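Protein - conserved hypothetical (Bacillus anthracis, PDB 4LES) is of unknown function but folds as a mainly beta-stranded domain whose four-stranded antiparallel sheet carries a helix over one face. Local coordinates at residues V91-V96 with D156-E161; Q104-E107 with V111-V114; S163-E168 with E173-N178. All coordinates share one frame; numbering follows the deposited sequence.

Interaction 1 of 3, residues V91-V96 with D156-E161; sequences VERDKV and DVEKGE. With PO4 (phosphate ion), chain E.
Glu158 holds its CG anti to the backbone N (chi1 176°) and runs extended from the last turn of helix 149-158, while Arg93 of strand 83-96 bends at chi3 (-79°), so that the two charged ends arrive from opposite directions. They form a salt bridge in which Arg93 NH1 lies 2.5 Å from Glu158 OE2. One carboxylate oxygen makes this contact, obliquely, with the guanidinium and carboxylate planes 60° apart. The other, Glu158 OE1, accepts a hydrogen bond from Gly97 N and sits 3.4 Å from Val96 CA, so one oxygen pairs with the arginine and the other takes the backbone N-H just beyond the strand. The guanidinium is fixed from its own side too: Arg93 NE gives an almost perfectly straight hydrogen bond to Lys95 O, 2.9 Å away and in the guanidinium plane. Another edge of the group faces a phosphate ion, with Arg93 NH2 3.0 Å from PO4 O1. Lys159, just past the helix, turns its ammonium to the same ion through a weak hydrogen bond from NZ to PO4 O3 (3.1 Å), and Arg89 NH2 binds it as well. A Schellman motif ends the helix here, with Gly160 at C-prime. The phosphate probably came from the crystallisation liquor, yet the gathering of Arg89, Arg93 and Lys159 implies a surface patch able to hold an anion, its positive charge probably balanced in part by Glu158.

Interaction 2 of 3, residues Q104-E107 with V111-V114; sequences QKPE and VFIV
Pro106 rests on one face of the Phe112 ring, where the loop after strand 102-104 folds back over strand 110-121 of the four-stranded antiparallel sheet. The principal interaction is CH-pi: Pro106 CB stands 4.3 Å from the centroid of the Phe112 ring and 12° off its normal, almost directly above the centre. Ordinary apolar packing extends it, since the pyrrolidine spans the ring toward one side and brings Pro106 CD to 3.4 Å from Phe112 CE2. The Lys105-Pro106 peptide packs against the ring too, with Pro106 N 3.7 Å from Phe112 CZ. With chi1 at -74°, the Phe112 side chain leaves the strand beside its own backbone N, and its far end thereby reaches the loop.

The polar contact is of another kind. Gln104 O approaches the ring edge close to its plane, 3.3 Å from Phe112 CE2, where the slightly positive rim of an aromatic ring would probably suit a carbonyl oxygen. No hydrogen bond joins the two segments; Gln104 bonds instead to Val96 and Phe112 to Arg93, so the start of the loop, at the end of strand 102-104, and strand 110-121 are both tied to strand 83-96. Ala151 of helix 149-158 and Val180 and Val182 of strand 174-184 also touch Phe112, placing the ring between sheet and helix. Beyond the ring, the proline touches the strand backbone itself, with Pro106 CG 3.8 Å from Val111 CA.

Interaction 3 of 3, residues S163-E168 with E173-N178; sequences SSITKE and EVKRQN
Thr166 OG1, which looks across at the Glu173 carboxylate, donates a hydrogen bond to Glu168 O at 2.9 Å within its own segment. The hydroxyl comes in from above the carbonyl plane, 38° out of it, with a C=O...donor angle of 139°. Glu173 itself stays at a distance: its OE2 is 4.4 Å from Thr166 OG1, and its OE1 accepts a hydrogen bond from Lys170 N in the connection between the segments. The closest approach is that of Ile165 and Lys175, whose side chains meet at about a right angle. A bend at chi2 (62°) swings the end of the lysine over the CG2 methyl of Ile165, so that Lys175 NZ lies 3.2 Å from Ile165 CG2 and Lys175 CE 3.6 Å from the same methyl. Segment 163-168 is the irregular lead-in from helix 149-158 to the short strand 168-169, and the chain then doubles back into strand 174-184, an outermost strand of the four-stranded antiparallel sheet. Ile165 and Lys175 are 8.3 Å apart between their CA atoms, and no backbone hydrogen bonds cross the gap; the strand pairs with 110-121, through Lys175 with Gly119. Leu129 also packs on Ile165. Between isoleucine and lysine the contact is plain packing, for the Lys175 ammonium turns back on its own strand in a weak hydrogen bond from NZ to Arg176 O, 2.9 Å long.

In the fold
Interactions 1 and 2 are partly buried and adjoin one another: their strands 83-96 and 110-121 are neighbours in the four-stranded sheet, Val91 O lies 2.8 Å from Val114 N, and interaction 2 is nested in the loop that interaction 1 closes. Interaction 3 is a surface contact at an outermost strand, its centre about 17 Å from that of interaction 1 and about 23 Å from that of interaction 2. Chemistry follows position: ion pairing and an anion at the helix end, aromatic packing between sheet and helix, and a sparse contact at the surface, an isoleucine methyl against a lysine end, with the carboxylate of Glu173 farther off. Asp156 OD1 and Asn178 ND2, 3.2 Å apart, join the segments of interactions 1 and 3.

Interaction 1 of 3, residues V91-V96 with D156-E161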
loop_
_atom_site.group_PDB
_atom_site.type_symbol
_atom_site.label_atom_id
_atom_site.label_comp_id
_atom_site.label_asym_id
_atom_site.label_seq_id
_atom_site.Cartn_x
_atom_site.Cartn_y
_atom_site.Cartn_z
ATOM N N VAL A 91 -2.384 5.668 4.825
ATOM C CA VAL A 91 -3.407 6.720 4.880
ATOM C C VAL A 91 -4.805 6.144 5.048
ATOM O O VAL A 91 -5.187 5.232 4.341
ATOM C CB VAL A 91 -3.402 7.533 3.582
ATOM C CG1 VAL A 91 -4.450 8.646 3.631
ATOM C CG2 VAL A 91 -2.020 8.133 3.373
ATOM N N GLU A 92 -5.548 6.697 5.994
ATOM C CA GLU A 92 -6.918 6.303 6.269
ATOM C C GLU A 92 -7.779 7.359 5.631
ATOM O O GLU A 92 -7.667 8.545 5.978
ATOM C CB GLU A 92 -7.148 6.270 7.790
ATOM C CG GLU A 92 -8.568 5.971 8.216
ATOM C CD GLU A 92 -8.748 5.991 9.729
ATOM O OE1 GLU A 92 -7.854 6.475 10.455
ATOM O OE2 GLU A 92 -9.806 5.523 10.192
ATOM N N ARG A 93 -8.622 6.962 4.690
ATOM C CA ARG A 93 -9.473 7.937 3.999
ATOM C C ARG A 93 -10.858 7.466 3.604
ATOM O O ARG A 93 -11.140 6.285 3.560
ATOM C CB ARG A 93 -8.743 8.518 2.781
ATOM C CG ARG A 93 -8.138 7.516 1.830
ATOM C CD ARG A 93 -7.036 8.159 0.996
ATOM N NE ARG A 93 -7.557 8.939 -0.107
ATOM C CZ ARG A 93 -6.918 9.931 -0.721
ATOM N NH1 ARG A 93 -7.514 10.555 -1.722
ATOM N NH2 ARG A 93 -5.719 10.332 -0.338
ATOM N N ASP A 94 -11.705 8.448 3.324
ATOM C CA ASP A 94 -13.123 8.255 2.946
ATOM C C ASP A 94 -13.374 7.929 1.471
ATOM O O ASP A 94 -14.470 7.538 1.112
ATOM C CB ASP A 94 -13.902 9.536 3.271
ATOM C CG ASP A 94 -13.354 10.774 2.521
ATOM O OD1 ASP A 94 -12.155 10.794 2.131
ATOM O OD2 ASP A 94 -14.117 11.744 2.335
ATOM N N LYS A 95 -12.381 8.119 0.610
ATOM C CA LYS A 95 -12.565 7.847 -0.809
ATOM C C LYS A 95 -11.252 7.849 -1.592
ATOM O O LYS A 95 -10.207 8.311 -1.095
ATOM C CB LYS A 95 -13.510 8.884 -1.431
ATOM C CG LYS A 95 -12.942 10.292 -1.410
ATOM C CD LYS A 95 -13.856 11.322 -2.057
ATOM C CE LYS A 95 -13.172 12.683 -2.024
ATOM N NZ LYS A 95 -13.971 13.750 -2.677
ATOM N N VAL A 96 -11.321 7.306 -2.813
ATOM C CA VAL A 96 -10.189 7.278 -3.752
ATOM C C VAL A 96 -10.728 7.615 -5.138
ATOM O O VAL A 96 -11.917 7.435 -5.397
ATOM C CB VAL A 96 -9.437 5.907 -3.790
ATOM C CG1 VAL A 96 -8.742 5.625 -2.466
ATOM C CG2 VAL A 96 -10.369 4.765 -4.186
ATOM N N ASP A 156 -4.209 4.889 -7.825
ATOM C CA ASP A 156 -3.028 5.069 -8.676
ATOM C C ASP A 156 -3.259 6.144 -9.744
ATOM O O ASP A 156 -2.374 6.971 -9.974
ATOM C CB ASP A 156 -2.592 3.749 -9.304
ATOM C CG ASP A 156 -2.012 2.769 -8.273
ATOM O OD1 ASP A 156 -1.610 3.191 -7.160
ATOM O OD2 ASP A 156 -1.945 1.564 -8.586
ATOM N N VAL A 157 -4.430 6.132 -10.387
ATOM C CA VAL A 157 -4.782 7.177 -11.361
ATOM C C VAL A 157 -4.917 8.510 -10.607
ATOM O O VAL A 157 -4.434 9.546 -11.060
ATOM C CB VAL A 157 -6.084 6.865 -12.140
ATOM C CG1 VAL A 157 -6.468 8.039 -13.042
ATOM C CG2 VAL A 157 -5.911 5.598 -12.971
ATOM N N GLU A 158 -5.558 8.473 -9.447
ATOM C CA GLU A 158 -5.678 9.654 -8.619
ATOM C C GLU A 158 -4.307 10.329 -8.429
ATOM O O GLU A 158 -4.206 11.554 -8.460
ATOM C CB GLU A 158 -6.269 9.283 -7.267
ATOM C CG GLU A 158 -6.344 10.452 -6.304
ATOM C CD GLU A 158 -6.865 10.059 -4.950
ATOM O OE1 GLU A 158 -7.418 8.953 -4.806
ATOM O OE2 GLU A 158 -6.712 10.871 -4.028
ATOM N N LYS A 159 -3.260 9.524 -8.249
ATOM C CA LYS A 159 -1.904 10.051 -8.039
ATOM C C LYS A 159 -1.074 10.245 -9.316
ATOM O O LYS A 159 0.108 10.567 -9.227
ATOM C CB LYS A 159 -1.134 9.140 -7.051
ATOM C CG LYS A 159 -1.758 9.083 -5.652
ATOM C CD LYS A 159 -1.792 10.463 -4.999
ATOM C CE LYS A 159 -2.660 10.477 -3.753
ATOM N NZ LYS A 159 -2.821 11.848 -3.188
ATOM N N GLY A 160 -1.680 10.061 -10.490
ATOM C CA GLY A 160 -0.968 10.212 -11.763
ATOM C C GLY A 160 -0.070 9.026 -12.089
ATOM O O GLY A 160 0.874 9.145 -12.862
ATOM N N GLU A 161 -0.371 7.875 -11.507
ATOM C CA GLU A 161 0.406 6.662 -11.739
ATOM C C GLU A 161 -0.402 5.847 -12.741
ATOM O O GLU A 161 -0.989 4.803 -12.444
ATOM C CB GLU A 161 0.671 5.953 -10.408
ATOM C CG GLU A 161 1.294 6.919 -9.389
ATOM C CD GLU A 161 1.670 6.289 -8.063
ATOM O OE1 GLU A 161 2.005 7.056 -7.137
ATOM O OE2 GLU A 161 1.644 5.047 -7.942
HETATM P P PO4 E . -2.882 12.968 0.102
HETATM O O1 PO4 E . -3.053 11.480 0.319
HETATM O O2 PO4 E . -2.737 13.696 1.411
HETATM O O3 PO4 E . -1.639 13.173 -0.704
HETATM O O4 PO4 E . -4.077 13.511 -0.634
#

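Interaction 2 of 3, residues Q104-E107 with V111-V114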
loop_
_atom_site.group_PDB
_atom_site.type_symbol
_atom_site.label_atom_id
_atom_site.label_comp_id
_atom_site.label_asym_id
_atom_site.label_seq_id
_atom_site.Cartn_x
_atom_site.Cartn_y
_atom_site.Cartn_z
ATOM N N GLN A 104 -14.508 6.556 -5.752
ATOM C CA GLN A 104 -15.039 5.359 -5.080
ATOM C C GLN A 104 -15.093 5.645 -3.584
ATOM O O GLN A 104 -14.169 6.255 -3.036
ATOM C CB GLN A 104 -14.154 4.146 -5.251
ATOM C CG GLN A 104 -13.877 3.718 -6.660
ATOM C CD GLN A 104 -13.083 2.433 -6.674
ATOM O OE1 GLN A 104 -13.126 1.654 -5.721
ATOM N NE2 GLN A 104 -12.360 2.200 -7.753
ATOM N N LYS A 105 -16.156 5.177 -2.933
ATOM C CA LYS A 105 -16.357 5.335 -1.493
ATOM C C LYS A 105 -16.507 3.969 -0.852
ATOM O O LYS A 105 -17.086 3.080 -1.461
ATOM C CB LYS A 105 -17.645 6.112 -1.194
ATOM C CG LYS A 105 -17.586 7.630 -1.289
ATOM C CD LYS A 105 -18.887 8.220 -0.729
ATOM C CE LYS A 105 -18.806 9.714 -0.438
ATOM N NZ LYS A 105 -18.637 10.528 -1.669
ATOM N N PRO A 106 -16.002 3.791 0.383
ATOM C CA PRO A 106 -16.237 2.518 1.051
ATOM C C PRO A 106 -17.672 2.511 1.610
ATOM O O PRO A 106 -18.253 3.574 1.814
ATOM C CB PRO A 106 -15.206 2.519 2.172
ATOM C CG PRO A 106 -14.962 3.964 2.475
ATOM C CD PRO A 106 -15.337 4.766 1.263
ATOM N N GLU A 107 -18.236 1.333 1.855
ATOM C CA GLU A 107 -19.606 1.229 2.365
ATOM C C GLU A 107 -19.648 1.685 3.827
ATOM O O GLU A 107 -18.603 1.791 4.453
ATOM C CB GLU A 107 -20.072 -0.218 2.255
ATOM C CG GLU A 107 -21.566 -0.424 2.385
ATOM C CD GLU A 107 -22.331 0.262 1.277
ATOM O OE1 GLU A 107 -23.372 0.872 1.588
ATOM O OE2 GLU A 107 -21.883 0.215 0.107
ATOM N N VAL A 111 -13.538 2.273 5.929
ATOM C CA VAL A 111 -12.629 3.270 5.349
ATOM C C VAL A 111 -11.654 2.588 4.413
ATOM O O VAL A 111 -11.490 1.383 4.464
ATOM C CB VAL A 111 -11.789 4.032 6.426
ATOM C CG1 VAL A 111 -12.650 4.972 7.224
ATOM C CG2 VAL A 111 -11.071 3.070 7.355
ATOM N N PHE A 112 -11.035 3.367 3.539
ATOM C CA PHE A 112 -9.976 2.851 2.709
ATOM C C PHE A 112 -8.693 3.044 3.492
ATOM O O PHE A 112 -8.466 4.128 4.045
ATOM C CB PHE A 112 -9.849 3.618 1.395
ATOM C CG PHE A 112 -10.930 3.329 0.411
ATOM C CD1 PHE A 112 -11.061 2.058 -0.132
ATOM C CD2 PHE A 112 -11.781 4.328 -0.019
ATOM C CE1 PHE A 112 -12.047 1.785 -1.056
ATOM C CE2 PHE A 112 -12.782 4.060 -0.938
ATOM C CZ PHE A 112 -12.913 2.789 -1.458
ATOM N N ILE A 113 -7.879 2.000 3.589
ATOM C CA ILE A 113 -6.560 2.134 4.212
ATOM C C ILE A 113 -5.608 1.949 3.062
ATOM O O ILE A 113 -5.652 0.912 2.388
ATOM C CB ILE A 113 -6.284 1.077 5.291
ATOM C CG1 ILE A 113 -7.334 1.185 6.410
ATOM C CG2 ILE A 113 -4.887 1.267 5.883
ATOM C CD1 ILE A 113 -7.382 2.558 7.080
ATOM N N VAL A 114 -4.813 2.978 2.783
ATOM C CA VAL A 114 -3.858 2.936 1.681
ATOM C C VAL A 114 -2.451 2.782 2.230
ATOM O O VAL A 114 -2.044 3.544 3.087
ATOM C CB VAL A 114 -3.872 4.251 0.877
ATOM C CG1 VAL A 114 -2.871 4.194 -0.281
ATOM C CG2 VAL A 114 -5.267 4.546 0.359
#

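Interaction 3 of 3, residues S163-E168 with E173-N178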
loop_
_atom_site.group_PDB
_atom_site.type_symbol
_atom_site.label_atom_id
_atom_site.label_comp_id
_atom_site.label_asym_id
_atom_site.label_seq_id
_atom_site.Cartn_x
_atom_site.Cartn_y
_atom_site.Cartn_z
ATOM N N SER A 163 0.072 4.185 -16.198
ATOM C CA SER A 163 0.935 3.608 -17.199
ATOM C C SER A 163 0.936 2.146 -16.877
ATOM O O SER A 163 1.071 1.782 -15.720
ATOM C CB SER A 163 2.363 4.170 -17.099
ATOM O OG SER A 163 3.278 3.456 -17.917
ATOM N N SER A 164 0.729 1.299 -17.878
ATOM C CA SER A 164 0.809 -0.130 -17.644
ATOM C C SER A 164 2.212 -0.418 -17.145
ATOM O O SER A 164 3.191 0.214 -17.582
ATOM C CB SER A 164 0.513 -0.958 -18.905
ATOM O OG SER A 164 -0.876 -1.045 -19.131
ATOM N N ILE A 165 2.300 -1.350 -16.207
ATOM C CA ILE A 165 3.577 -1.736 -15.676
ATOM C C ILE A 165 4.165 -2.877 -16.488
ATOM O O ILE A 165 3.463 -3.628 -17.181
ATOM C CB ILE A 165 3.539 -2.044 -14.160
ATOM C CG1 ILE A 165 2.420 -3.034 -13.773
ATOM C CG2 ILE A 165 3.353 -0.744 -13.386
ATOM C CD1 ILE A 165 2.615 -4.446 -14.268
ATOM N N THR A 166 5.477 -2.978 -16.386
ATOM C CA THR A 166 6.242 -3.962 -17.094
ATOM C C THR A 166 6.305 -5.248 -16.278
ATOM O O THR A 166 6.040 -5.246 -15.085
ATOM C CB THR A 166 7.639 -3.407 -17.327
ATOM O OG1 THR A 166 8.254 -3.162 -16.067
ATOM C CG2 THR A 166 7.552 -2.076 -18.089
ATOM N N LYS A 167 6.644 -6.350 -16.922
ATOM C CA LYS A 167 6.710 -7.621 -16.239
ATOM C C LYS A 167 8.016 -7.822 -15.428
ATOM O O LYS A 167 8.089 -8.703 -14.563
ATOM C CB LYS A 167 6.511 -8.760 -17.228
ATOM C CG LYS A 167 5.086 -8.865 -17.759
ATOM C CD LYS A 167 4.900 -10.155 -18.546
ATOM C CE LYS A 167 3.448 -10.396 -18.938
ATOM N NZ LYS A 167 3.285 -11.689 -19.690
ATOM N N GLU A 168 9.037 -7.026 -15.717
ATOM C CA GLU A 168 10.284 -7.120 -14.996
ATOM C C GLU A 168 10.809 -5.746 -14.671
ATOM O O GLU A 168 10.527 -4.800 -15.397
ATOM C CB GLU A 168 11.314 -7.864 -15.828
ATOM C CG GLU A 168 10.877 -9.280 -16.154
ATOM C CD GLU A 168 11.958 -10.096 -16.803
ATOM O OE1 GLU A 168 12.952 -9.500 -17.259
ATOM O OE2 GLU A 168 11.803 -11.337 -16.863
ATOM N N GLU A 173 15.915 -0.164 -11.059
ATOM C CA GLU A 173 14.605 0.416 -11.349
ATOM C C GLU A 173 13.661 0.305 -10.136
ATOM O O GLU A 173 13.711 -0.656 -9.376
ATOM C CB GLU A 173 13.987 -0.253 -12.584
ATOM C CG GLU A 173 12.752 0.471 -13.096
ATOM C CD GLU A 173 12.015 -0.269 -14.209
ATOM O OE1 GLU A 173 12.647 -1.050 -14.968
ATOM O OE2 GLU A 173 10.780 -0.047 -14.314
ATOM N N VAL A 174 12.813 1.314 -9.963
ATOM C CA VAL A 174 11.870 1.360 -8.853
ATOM C C VAL A 174 10.442 1.206 -9.375
ATOM O O VAL A 174 10.083 1.777 -10.386
ATOM C CB VAL A 174 11.980 2.681 -8.089
ATOM C CG1 VAL A 174 11.068 2.661 -6.879
ATOM C CG2 VAL A 174 13.410 2.942 -7.640
ATOM N N LYS A 175 9.627 0.445 -8.667
ATOM C CA LYS A 175 8.241 0.216 -9.050
ATOM C C LYS A 175 7.290 0.467 -7.883
ATOM O O LYS A 175 7.444 -0.119 -6.808
ATOM C CB LYS A 175 8.126 -1.211 -9.582
ATOM C CG LYS A 175 6.763 -1.877 -9.487
ATOM C CD LYS A 175 5.644 -1.192 -10.279
ATOM C CE LYS A 175 4.351 -2.008 -10.149
ATOM N NZ LYS A 175 3.094 -1.210 -10.230
ATOM N N ARG A 176 6.317 1.349 -8.091
ATOM C CA ARG A 176 5.326 1.655 -7.062
ATOM C C ARG A 176 4.489 0.427 -6.793
ATOM O O ARG A 176 4.208 -0.331 -7.689
ATOM C CB ARG A 176 4.398 2.794 -7.469
ATOM C CG ARG A 176 5.015 4.188 -7.535
ATOM C CD ARG A 176 5.776 4.609 -6.270
ATOM N NE ARG A 176 5.043 4.434 -4.990
ATOM C CZ ARG A 176 4.368 5.376 -4.321
ATOM N NH1 ARG A 176 4.280 6.627 -4.762
ATOM N NH2 ARG A 176 3.764 5.056 -3.190
ATOM N N GLN A 177 4.133 0.217 -5.537
ATOM C CA GLN A 177 3.298 -0.927 -5.142
ATOM C C GLN A 177 2.338 -0.492 -4.037
ATOM O O GLN A 177 2.409 -0.937 -2.879
ATOM C CB GLN A 177 4.098 -2.237 -4.817
ATOM C CG GLN A 177 5.386 -2.145 -3.980
ATOM C CD GLN A 177 6.005 -3.524 -3.595
ATOM O OE1 GLN A 177 7.232 -3.673 -3.488
ATOM N NE2 GLN A 177 5.153 -4.525 -3.389
ATOM N N ASN A 178 1.436 0.412 -4.422
ATOM C CA ASN A 178 0.408 0.892 -3.514
ATOM C C ASN A 178 -0.657 -0.167 -3.266
ATOM O O ASN A 178 -1.086 -0.805 -4.195
ATOM C CB ASN A 178 -0.226 2.166 -4.072
ATOM C CG ASN A 178 0.766 3.321 -4.114
ATOM O OD1 ASN A 178 1.656 3.417 -3.274
ATOM N ND2 ASN A 178 0.643 4.165 -5.097
#